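Local atomic coordinates of protein yojF (Bacillus subtilis, PDB entry 1NJH), a protein that is of unknown function but belongs to the DUF1806 family and folds into a mostly antiparallel beta structure with one helix. Residues H58-K63 with V70-E75. Numbering follows the deposited sequence.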
loop_
_atom_site.group_PDB
_atom_site.type_symbol
_atom_site.label_atom_id
_atom_site.label_comp_id
_atom_site.label_asym_id
_atom_site.label_seq_id
_atom_site.Cartn_x
_atom_site.Cartn_y
_atom_site.Cartn_z
ATOM N N HIS A 58 -7.564 13.479 7.598
ATOM C CA HIS A 58 -8.601 14.411 8.056
ATOM C C HIS A 58 -10.018 14.124 7.566
ATOM O O HIS A 58 -10.992 14.648 8.116
ATOM C CB HIS A 58 -8.197 15.856 7.729
ATOM C CG HIS A 58 -7.541 16.027 6.392
ATOM N ND1 HIS A 58 -8.244 16.341 5.248
ATOM C CD2 HIS A 58 -6.242 15.935 6.018
ATOM C CE1 HIS A 58 -7.407 16.438 4.231
ATOM N NE2 HIS A 58 -6.185 16.196 4.671
ATOM N N GLN A 59 -10.135 13.312 6.526
ATOM C CA GLN A 59 -11.433 12.900 5.999
ATOM C C GLN A 59 -11.321 11.401 5.753
ATOM O O GLN A 59 -10.254 10.902 5.381
ATOM C CB GLN A 59 -11.776 13.637 4.704
ATOM C CG GLN A 59 -12.281 15.054 4.938
ATOM C CD GLN A 59 -13.602 15.094 5.698
ATOM O OE1 GLN A 59 -13.868 16.032 6.457
ATOM N NE2 GLN A 59 -14.442 14.085 5.485
ATOM N N ALA A 60 -12.415 10.685 5.992
ATOM C CA ALA A 60 -12.440 9.237 5.822
ATOM C C ALA A 60 -13.851 8.796 5.518
ATOM O O ALA A 60 -14.809 9.295 6.113
ATOM C CB ALA A 60 -11.942 8.549 7.109
ATOM N N LYS A 61 -13.986 7.860 4.587
ATOM C CA LYS A 61 -15.296 7.364 4.237
ATOM C C LYS A 61 -15.299 5.939 3.730
ATOM O O LYS A 61 -14.430 5.545 2.949
ATOM C CB LYS A 61 -15.925 8.279 3.179
ATOM C CG LYS A 61 -17.340 7.884 2.772
ATOM C CD LYS A 61 -18.003 8.996 1.973
ATOM C CE LYS A 61 -19.416 8.618 1.525
ATOM N NZ LYS A 61 -20.330 8.335 2.667
ATOM N N ILE A 62 -16.263 5.152 4.201
ATOM C CA ILE A 62 -16.416 3.797 3.708
ATOM C C ILE A 62 -17.632 3.888 2.791
ATOM O O ILE A 62 -18.651 4.477 3.163
ATOM C CB ILE A 62 -16.648 2.765 4.842
ATOM C CG1 ILE A 62 -16.962 1.400 4.221
ATOM C CG2 ILE A 62 -17.736 3.252 5.793
ATOM C CD1 ILE A 62 -16.903 0.248 5.219
ATOM N N LYS A 63 -17.494 3.346 1.585
ATOM C CA LYS A 63 -18.566 3.381 0.586
ATOM C C LYS A 63 -18.887 2.010 0.017
ATOM O O LYS A 63 -18.121 1.050 0.169
ATOM C CB LYS A 63 -18.186 4.305 -0.578
ATOM C CG LYS A 63 -17.889 5.741 -0.187
ATOM C CD LYS A 63 -17.607 6.595 -1.420
ATOM C CE LYS A 63 -17.207 8.011 -1.033
ATOM N NZ LYS A 63 -17.062 8.914 -2.213
ATOM N N VAL A 70 -12.757 1.761 1.257
ATOM C CA VAL A 70 -12.449 2.790 2.225
ATOM C C VAL A 70 -11.405 3.730 1.648
ATOM O O VAL A 70 -10.432 3.282 1.067
ATOM C CB VAL A 70 -11.892 2.156 3.544
ATOM C CG1 VAL A 70 -11.337 3.236 4.440
ATOM C CG2 VAL A 70 -13.007 1.398 4.276
ATOM N N GLY A 71 -11.651 5.029 1.807
ATOM C CA GLY A 71 -10.739 6.065 1.357
ATOM C C GLY A 71 -10.402 6.972 2.528
ATOM O O GLY A 71 -11.283 7.413 3.289
ATOM N N LEU A 72 -9.115 7.260 2.685
ATOM C CA LEU A 72 -8.649 8.132 3.764
ATOM C C LEU A 72 -7.859 9.248 3.108
ATOM O O LEU A 72 -6.945 8.964 2.342
ATOM C CB LEU A 72 -7.703 7.354 4.698
ATOM C CG LEU A 72 -8.164 6.010 5.267
ATOM C CD1 LEU A 72 -7.035 5.423 6.128
ATOM C CD2 LEU A 72 -9.434 6.213 6.102
ATOM N N LYS A 73 -8.186 10.506 3.398
ATOM C CA LYS A 73 -7.441 11.622 2.824
ATOM C C LYS A 73 -6.393 12.046 3.840
ATOM O O LYS A 73 -6.736 12.571 4.908
ATOM C CB LYS A 73 -8.359 12.817 2.525
ATOM C CG LYS A 73 -7.625 13.962 1.847
ATOM C CD LYS A 73 -7.269 13.621 0.408
ATOM C CE LYS A 73 -6.339 14.660 -0.218
ATOM N NZ LYS A 73 -4.904 14.569 0.217
ATOM N N THR A 74 -5.124 11.831 3.511
ATOM C CA THR A 74 -4.045 12.167 4.431
ATOM C C THR A 74 -3.563 13.586 4.203
ATOM O O THR A 74 -4.076 14.312 3.327
ATOM C CB THR A 74 -2.839 11.201 4.269
ATOM O OG1 THR A 74 -2.274 11.376 2.965
ATOM C CG2 THR A 74 -3.276 9.747 4.436
ATOM N N GLU A 75 -2.567 13.968 4.999
ATOM C CA GLU A 75 -1.966 15.289 4.941
ATOM C C GLU A 75 -1.779 15.741 3.498
ATOM O O GLU A 75 -2.260 16.800 3.111
ATOM C CB GLU A 75 -0.626 15.273 5.687
ATOM C CG GLU A 75 -0.773 14.981 7.182
ATOM C CD GLU A 75 0.556 14.906 7.918
ATOM O OE1 GLU A 75 1.329 13.954 7.673
ATOM O OE2 GLU A 75 0.827 15.801 8.748
#
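An antiparallel beta hairpin, formed by strands 45-63 and 68-74, brings Lys61 and Gly71 together as a hydrogen-bonded pair and illustrates how successive residues of paired strands point to opposite faces as hydrogen-bonded and non-hydrogen-bonded pairs alternate. Both bonds of the pair are 3.0 Å long, from Lys61 N to Gly71 O and from Gly71 N to Lys61 O. Toward the corner the chain turns at His58, Lys73 N continues the ladder with a nearly straight bond to Gln59 O (2.9 Å, 172° at the hydrogen).

The non-hydrogen-bonded pairs, Ala60 with Leu72 and Ile62 with Val70, send their side chains to one face, where Ala60, Ile62 and Val70 meet helix 9-18 and Leu72 meets Ile79 and Tyr57. There Ala60 CB meets the Leu72 CD2 branch at 3.6 Å. Val70 CG2, anti to its own carbonyl carbon, meets Ile62 at CB, 3.9 Å away, and the two side chains cross obliquely. Gln13 of the helix bonds to the outer edge of strand 59-63, through Ala60 O and Ile62 N.

The other face carries Lys73, whose aliphatic chain runs beside the His58 side chain, both pointing the same way. Lys73 CG, anti to the backbone N (chi1 -176°), lies 3.4 Å from His58 CE1. The amino group NZ bonds to Thr74 O and Gly77 O, and stands in a cation-pi contact with Trp78. An alanine here would remove the CG contact and probably leave the imidazole less firmly packed, and Thr74 O and Gly77 O without their bond from NZ. Thr74 O also receives a weak bond from His58 NE2, bent to 128° at the hydrogen. Lys73 O, meanwhile, accepts His58 N at 3.0 Å while lying 3.6 Å above the centre of the same residue's imidazole ring.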